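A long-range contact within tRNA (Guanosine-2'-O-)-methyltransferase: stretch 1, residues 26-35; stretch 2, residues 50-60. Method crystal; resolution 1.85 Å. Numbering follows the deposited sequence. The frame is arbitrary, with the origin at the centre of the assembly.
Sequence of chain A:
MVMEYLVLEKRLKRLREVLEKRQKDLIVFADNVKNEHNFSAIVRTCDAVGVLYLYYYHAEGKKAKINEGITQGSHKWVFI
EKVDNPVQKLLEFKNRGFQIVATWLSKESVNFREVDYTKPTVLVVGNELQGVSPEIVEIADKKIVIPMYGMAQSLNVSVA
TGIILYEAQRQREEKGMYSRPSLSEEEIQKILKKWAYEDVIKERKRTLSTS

Stretch 1 26-35: LIVFADNVKN
Stretch 2 (50-60) GVLYLYYYHAE

The two stretches are neighbouring parallel β-strands, joined by a ladder of backbone hydrogen bonds, sealed by apolar side chains on both faces and extended by a water at each end. Strand 26-31 and the strand ending at Tyr57 run in the same direction at 18°, with their axes 4.5 Å apart at closest approach. Backbone angles are extended, from -104/146 at Ile27 to -95/112 at Ala30, and the register pairs Val28 with Leu54, Phe29 with Tyr55, Ala30 with Tyr56 and Asp31 with Tyr57 (CA-CA 4.9, 4.7, 4.5 and 5.3 Å).

Val28 and Ala30 make the first four bonds, each using both its N and its O: Val28 N donates to Tyr53 O (3.2 Å), Tyr55 N to Val28 O (2.9 Å), Ala30 N to Tyr55 O (2.8 Å) and Tyr57 N to Ala30 O (3.0 Å). Asn32 N continues the ladder to Tyr57 O (2.8 Å), although Asn32 has turned to 55/54.

One face carries Ile27, Phe29, Asp31, Tyr53, Tyr55 and Tyr57 (t, chi2 -122°). Ile27 (m, m) sets CG2 3.7 Å from Tyr55 CD1, at the edge of that m-rotamer ring; Phe29 (t, chi2 105°) lays CD1 3.7 Å from Tyr55 CB. Asp31 OD1 lies 3.5 Å from Tyr57 CD1 at the ring edge and is buried without a polar partner. On the opposite face, branched Val28 (t) packs against Leu54 (t, chi2 -144°, off-well; CG1-CD2 3.8 Å), and the short side chain of Ala30 fits beside Tyr56 (p, chi2 92°; CB-CB 4.0 Å).

At the start, Gly50 (97/15) ends a helix in a Schellman motif, where a CB would jam against the preceding carbonyl O; a water donates to Leu26 O (2.6 Å) and accepts from Leu52 N (2.9 Å). Beyond the strands, another accepts from Val33 N (2.8 Å) and donates to Tyr57 O (3.1 Å), while His58 ND1 (t, chi2 52°) gives a weak bond to Asn32 OD1 (3.3 Å). Altogether 756 Å² is buried.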

ATOM      1  N   LEU A  26      -0.955  -4.423   6.888  1.00 27.49           N
ATOM      2  CA  LEU A  26      -1.608  -3.396   6.075  1.00 26.85           C
ATOM      3  C   LEU A  26      -1.034  -3.449   4.655  1.00 25.71           C
ATOM      4  O   LEU A  26       0.080  -2.990   4.411  1.00 25.38           O
ATOM      5  CB  LEU A  26      -1.369  -2.023   6.707  1.00 27.10           C
ATOM      6  CG  LEU A  26      -2.084  -0.825   6.076  1.00 28.62           C
ATOM      7  CD1 LEU A  26      -3.589  -1.070   6.050  1.00 29.69           C
ATOM      8  CD2 LEU A  26      -1.763   0.420   6.875  1.00 31.25           C
ATOM      9  N   ILE A  27      -1.807  -4.014   3.733  1.00 26.70           N
ATOM     10  CA  ILE A  27      -1.374  -4.197   2.348  1.00 27.61           C
ATOM     11  C   ILE A  27      -2.023  -3.192   1.411  1.00 25.86           C
ATOM     12  O   ILE A  27      -3.166  -2.801   1.615  1.00 26.32           O
ATOM     13  CB  ILE A  27      -1.761  -5.614   1.832  1.00 28.25           C
ATOM     14  CG1 ILE A  27      -1.372  -6.679   2.864  1.00 31.28           C
ATOM     15  CG2 ILE A  27      -1.098  -5.888   0.479  1.00 27.75           C
ATOM     16  CD1 ILE A  27       0.106  -6.757   3.159  1.00 33.14           C
ATOM     17  N   VAL A  28      -1.291  -2.780   0.383  1.00 25.99           N
ATOM     18  CA  VAL A  28      -1.841  -1.852  -0.599  1.00 24.96           C
ATOM     19  C   VAL A  28      -1.761  -2.494  -1.982  1.00 24.11           C
ATOM     20  O   VAL A  28      -0.757  -3.119  -2.332  1.00 25.86           O
ATOM     21  CB  VAL A  28      -1.067  -0.512  -0.640  1.00 25.71           C
ATOM     22  CG1 VAL A  28      -1.607   0.361  -1.775  1.00 23.75           C
ATOM     23  CG2 VAL A  28      -1.213   0.223   0.686  1.00 24.70           C
ATOM     24  N   PHE A  29      -2.827  -2.342  -2.758  1.00 24.76           N
ATOM     25  CA  PHE A  29      -2.884  -2.884  -4.109  1.00 24.73           C
ATOM     26  C   PHE A  29      -3.218  -1.719  -5.037  1.00 23.61           C
ATOM     27  O   PHE A  29      -4.269  -1.096  -4.889  1.00 22.50           O
ATOM     28  CB  PHE A  29      -3.982  -3.944  -4.215  1.00 24.12           C
ATOM     29  CG  PHE A  29      -3.931  -4.747  -5.491  1.00 28.66           C
ATOM     30  CD1 PHE A  29      -3.464  -6.058  -5.482  1.00 29.27           C
ATOM     31  CD2 PHE A  29      -4.321  -4.182  -6.706  1.00 29.39           C
ATOM     32  CE1 PHE A  29      -3.382  -6.802  -6.662  1.00 29.84           C
ATOM     33  CE2 PHE A  29      -4.243  -4.918  -7.894  1.00 32.02           C
ATOM     34  CZ  PHE A  29      -3.770  -6.232  -7.870  1.00 31.07           C
ATOM     35  N   ALA A  30      -2.315  -1.422  -5.970  1.00 23.18           N
ATOM     36  CA  ALA A  30      -2.506  -0.338  -6.927  1.00 25.13           C
ATOM     37  C   ALA A  30      -3.092  -0.938  -8.198  1.00 25.40           C
ATOM     38  O   ALA A  30      -2.429  -1.692  -8.915  1.00 25.83           O
ATOM     39  CB  ALA A  30      -1.175   0.343  -7.229  1.00 25.73           C
ATOM     40  N   ASP A  31      -4.343  -0.597  -8.471  1.00 27.14           N
ATOM     41  CA  ASP A  31      -5.033  -1.135  -9.627  1.00 26.76           C
ATOM     42  C   ASP A  31      -4.976  -0.214 -10.827  1.00 26.91           C
ATOM     43  O   ASP A  31      -5.742   0.741 -10.927  1.00 27.91           O
ATOM     44  CB  ASP A  31      -6.492  -1.436  -9.275  1.00 26.17           C
ATOM     45  CG  ASP A  31      -7.302  -1.862 -10.484  1.00 27.51           C
ATOM     46  OD1 ASP A  31      -6.725  -2.521 -11.370  1.00 27.91           O
ATOM     47  OD2 ASP A  31      -8.506  -1.549 -10.545  1.00 28.28           O
ATOM     48  N   ASN A  32      -4.044  -0.512 -11.726  1.00 27.81           N
ATOM     49  CA  ASN A  32      -3.865   0.240 -12.957  1.00 28.29           C
ATOM     50  C   ASN A  32      -3.647   1.738 -12.763  1.00 30.02           C
ATOM     51  O   ASN A  32      -4.360   2.560 -13.350  1.00 29.56           O
ATOM     52  CB  ASN A  32      -5.066  -0.005 -13.880  1.00 29.08           C
ATOM     53  CG  ASN A  32      -4.802   0.422 -15.312  1.00 30.44           C
ATOM     54  OD1 ASN A  32      -3.649   0.552 -15.730  1.00 30.29           O
ATOM     55  ND2 ASN A  32      -5.870   0.628 -16.076  1.00 32.96           N
ATOM     56  N   VAL A  33      -2.657   2.100 -11.947  1.00 30.74           N
ATOM     57  CA  VAL A  33      -2.350   3.513 -11.735  1.00 31.85           C
ATOM     58  C   VAL A  33      -1.675   4.030 -13.000  1.00 36.43           C
ATOM     59  O   VAL A  33      -0.635   3.521 -13.417  1.00 37.07           O
ATOM     60  CB  VAL A  33      -1.421   3.717 -10.518  1.00 30.63           C
ATOM     61  CG1 VAL A  33      -0.817   5.120 -10.539  1.00 29.51           C
ATOM     62  CG2 VAL A  33      -2.218   3.522  -9.237  1.00 29.83           C
ATOM     63  N   LYS A  34      -2.283   5.051 -13.594  1.00 40.33           N
ATOM     64  CA  LYS A  34      -1.813   5.655 -14.836  1.00 46.44           C
ATOM     65  C   LYS A  34      -0.335   6.018 -14.964  1.00 46.34           C
ATOM     66  O   LYS A  34       0.446   5.256 -15.536  1.00 49.38           O
ATOM     67  CB  LYS A  34      -2.662   6.892 -15.150  1.00 48.97           C
ATOM     68  CG  LYS A  34      -3.408   6.823 -16.477  1.00 53.93           C
ATOM     69  CD  LYS A  34      -2.441   6.750 -17.650  1.00 56.89           C
ATOM     70  CE  LYS A  34      -3.176   6.739 -18.984  1.00 58.14           C
ATOM     71  NZ  LYS A  34      -2.227   6.646 -20.132  1.00 58.04           N
ATOM     72  N   ASN A  35       0.057   7.175 -14.438  1.00 45.58           N
ATOM     73  CA  ASN A  35       1.441   7.617 -14.580  1.00 44.52           C
ATOM     74  C   ASN A  35       2.390   7.281 -13.441  1.00 42.17           C
ATOM     75  O   ASN A  35       1.979   7.086 -12.291  1.00 37.78           O
ATOM     76  CB  ASN A  35       1.480   9.122 -14.864  1.00 47.88           C
ATOM     77  CG  ASN A  35       1.069   9.951 -13.676  1.00 48.52           C
ATOM     78  OD1 ASN A  35       1.894  10.311 -12.836  1.00 47.72           O
ATOM     79  ND2 ASN A  35      -0.219  10.255 -13.591  1.00 53.20           N
ATOM     80  N   GLY A  50       4.195   2.855   7.063  1.00 29.24           N
ATOM     81  CA  GLY A  50       4.579   1.544   7.543  1.00 27.51           C
ATOM     82  C   GLY A  50       4.122   0.380   6.692  1.00 27.35           C
ATOM     83  O   GLY A  50       4.139  -0.763   7.146  1.00 26.34           O
ATOM     84  N   VAL A  51       3.697   0.652   5.462  1.00 26.69           N
ATOM     85  CA  VAL A  51       3.264  -0.431   4.592  1.00 25.54           C
ATOM     86  C   VAL A  51       4.510  -1.152   4.093  1.00 26.74           C
ATOM     87  O   VAL A  51       5.473  -0.518   3.644  1.00 26.83           O
ATOM     88  CB  VAL A  51       2.453   0.088   3.383  1.00 26.03           C
ATOM     89  CG1 VAL A  51       2.264  -1.039   2.360  1.00 27.10           C
ATOM     90  CG2 VAL A  51       1.087   0.582   3.855  1.00 24.36           C
ATOM     91  N   LEU A  52       4.484  -2.477   4.168  1.00 26.72           N
ATOM     92  CA  LEU A  52       5.617  -3.291   3.736  1.00 27.97           C
ATOM     93  C   LEU A  52       5.394  -3.947   2.375  1.00 28.75           C
ATOM     94  O   LEU A  52       6.354  -4.199   1.644  1.00 29.52           O
ATOM     95  CB  LEU A  52       5.907  -4.385   4.771  1.00 27.34           C
ATOM     96  CG  LEU A  52       7.080  -5.322   4.447  1.00 28.28           C
ATOM     97  CD1 LEU A  52       8.381  -4.544   4.434  1.00 29.35           C
ATOM     98  CD2 LEU A  52       7.140  -6.437   5.482  1.00 30.58           C
ATOM     99  N   TYR A  53       4.139  -4.230   2.038  1.00 28.02           N
ATOM    100  CA  TYR A  53       3.835  -4.871   0.760  1.00 27.91           C
ATOM    101  C   TYR A  53       2.907  -4.058  -0.134  1.00 27.58           C
ATOM    102  O   TYR A  53       1.789  -3.715   0.263  1.00 24.80           O
ATOM    103  CB  TYR A  53       3.201  -6.246   0.990  1.00 30.52           C
ATOM    104  CG  TYR A  53       4.022  -7.173   1.855  1.00 34.28           C
ATOM    105  CD1 TYR A  53       3.735  -7.329   3.212  1.00 37.13           C
ATOM    106  CD2 TYR A  53       5.083  -7.903   1.315  1.00 37.24           C
ATOM    107  CE1 TYR A  53       4.481  -8.195   4.012  1.00 39.44           C
ATOM    108  CE2 TYR A  53       5.838  -8.772   2.106  1.00 39.06           C
ATOM    109  CZ  TYR A  53       5.531  -8.913   3.449  1.00 40.94           C
ATOM    110  OH  TYR A  53       6.263  -9.780   4.230  1.00 44.55           O
ATOM    111  N   LEU A  54       3.378  -3.773  -1.347  1.00 26.07           N
ATOM    112  CA  LEU A  54       2.608  -3.027  -2.341  1.00 26.94           C
ATOM    113  C   LEU A  54       2.537  -3.898  -3.591  1.00 25.73           C
ATOM    114  O   LEU A  54       3.569  -4.232  -4.173  1.00 28.51           O
ATOM    115  CB  LEU A  54       3.324  -1.718  -2.708  1.00 26.95           C
ATOM    116  CG  LEU A  54       2.568  -0.500  -3.273  1.00 33.32           C
ATOM    117  CD1 LEU A  54       3.463   0.180  -4.286  1.00 31.54           C
ATOM    118  CD2 LEU A  54       1.243  -0.871  -3.896  1.00 31.45           C
ATOM    119  N   TYR A  55       1.329  -4.273  -3.993  1.00 26.24           N
ATOM    120  CA  TYR A  55       1.130  -5.077  -5.194  1.00 26.96           C
ATOM    121  C   TYR A  55       0.531  -4.153  -6.234  1.00 28.44           C
ATOM    122  O   TYR A  55      -0.116  -3.166  -5.885  1.00 26.91           O
ATOM    123  CB  TYR A  55       0.158  -6.224  -4.923  1.00 28.59           C
ATOM    124  CG  TYR A  55       0.690  -7.248  -3.950  1.00 30.72           C
ATOM    125  CD1 TYR A  55       0.646  -7.021  -2.575  1.00 31.57           C
ATOM    126  CD2 TYR A  55       1.261  -8.436  -4.406  1.00 28.90           C
ATOM    127  CE1 TYR A  55       1.160  -7.950  -1.677  1.00 31.53           C
ATOM    128  CE2 TYR A  55       1.776  -9.377  -3.513  1.00 30.51           C
ATOM    129  CZ  TYR A  55       1.723  -9.125  -2.152  1.00 31.77           C
ATOM    130  OH  TYR A  55       2.237 -10.041  -1.262  1.00 33.25           O
ATOM    131  N   TYR A  56       0.745  -4.459  -7.508  1.00 27.27           N
ATOM    132  CA  TYR A  56       0.191  -3.615  -8.555  1.00 29.33           C
ATOM    133  C   TYR A  56      -0.135  -4.388  -9.826  1.00 29.81           C
ATOM    134  O   TYR A  56       0.470  -5.420 -10.120  1.00 29.80           O
ATOM    135  CB  TYR A  56       1.154  -2.466  -8.869  1.00 28.33           C
ATOM    136  CG  TYR A  56       2.381  -2.853  -9.664  1.00 31.25           C
ATOM    137  CD1 TYR A  56       2.387  -2.771 -11.060  1.00 31.93           C
ATOM    138  CD2 TYR A  56       3.545  -3.280  -9.023  1.00 30.32           C
ATOM    139  CE1 TYR A  56       3.522  -3.097 -11.791  1.00 34.03           C
ATOM    140  CE2 TYR A  56       4.684  -3.609  -9.746  1.00 34.57           C
ATOM    141  CZ  TYR A  56       4.667  -3.512 -11.131  1.00 34.78           C
ATOM    142  OH  TYR A  56       5.801  -3.812 -11.848  1.00 36.63           O
ATOM    143  N   TYR A  57      -1.116  -3.876 -10.556  1.00 30.13           N
ATOM    144  CA  TYR A  57      -1.577  -4.454 -11.811  1.00 32.02           C
ATOM    145  C   TYR A  57      -1.516  -3.307 -12.813  1.00 34.62           C
ATOM    146  O   TYR A  57      -2.030  -2.227 -12.541  1.00 31.75           O
ATOM    147  CB  TYR A  57      -3.018  -4.934 -11.634  1.00 31.11           C
ATOM    148  CG  TYR A  57      -3.709  -5.420 -12.894  1.00 33.37           C
ATOM    149  CD1 TYR A  57      -4.886  -4.821 -13.330  1.00 30.50           C
ATOM    150  CD2 TYR A  57      -3.231  -6.526 -13.598  1.00 31.71           C
ATOM    151  CE1 TYR A  57      -5.585  -5.315 -14.435  1.00 33.55           C
ATOM    152  CE2 TYR A  57      -3.916  -7.027 -14.704  1.00 34.39           C
ATOM    153  CZ  TYR A  57      -5.094  -6.419 -15.114  1.00 34.64           C
ATOM    154  OH  TYR A  57      -5.788  -6.920 -16.192  1.00 35.58           O
ATOM    155  N   HIS A  58      -0.883  -3.517 -13.962  1.00 38.04           N
ATOM    156  CA  HIS A  58      -0.798  -2.433 -14.933  1.00 45.71           C
ATOM    157  C   HIS A  58      -0.987  -2.878 -16.379  1.00 49.11           C
ATOM    158  O   HIS A  58      -0.782  -4.044 -16.715  1.00 50.52           O
ATOM    159  CB  HIS A  58       0.538  -1.702 -14.772  1.00 48.70           C
ATOM    160  CG  HIS A  58       0.656  -0.468 -15.612  1.00 52.43           C
ATOM    161  ND1 HIS A  58      -0.303   0.525 -15.612  1.00 54.00           N
ATOM    162  CD2 HIS A  58       1.622  -0.059 -16.467  1.00 54.00           C
ATOM    163  CE1 HIS A  58       0.070   1.491 -16.432  1.00 56.03           C
ATOM    164  NE2 HIS A  58       1.233   1.162 -16.964  1.00 55.43           N
ATOM    165  N   ALA A  59      -1.393  -1.934 -17.225  1.00 52.83           N
ATOM    166  CA  ALA A  59      -1.631  -2.188 -18.641  1.00 56.97           C
ATOM    167  C   ALA A  59      -0.418  -2.806 -19.331  1.00 60.24           C
ATOM    168  O   ALA A  59       0.726  -2.537 -18.956  1.00 58.89           O
ATOM    169  CB  ALA A  59      -2.022  -0.890 -19.335  1.00 57.37           C
ATOM    170  N   GLU A  60      -0.680  -3.623 -20.349  1.00 64.93           N
ATOM    171  CA  GLU A  60       0.375  -4.299 -21.102  1.00 69.96           C
ATOM    172  C   GLU A  60       1.397  -4.869 -20.130  1.00 72.84           C
ATOM    173  O   GLU A  60       2.431  -4.250 -19.868  1.00 73.40           O
ATOM    174  CB  GLU A  60       1.065  -3.326 -22.059  1.00 71.33           C
ATOM    175  CG  GLU A  60       0.145  -2.709 -23.096  1.00 73.05           C
ATOM    176  CD  GLU A  60       0.899  -1.865 -24.103  1.00 74.04           C
ATOM    177  OE1 GLU A  60       1.698  -2.434 -24.877  1.00 75.12           O
ATOM    178  OE2 GLU A  60       0.696  -0.633 -24.116  1.00 74.30           O
TER
HETATM  179  O   HOH W   1       2.287  -4.332   4.532  1.00 33.95           O
HETATM  180  O   HOH W   2      -0.869   0.202 -10.952  1.00 28.30           O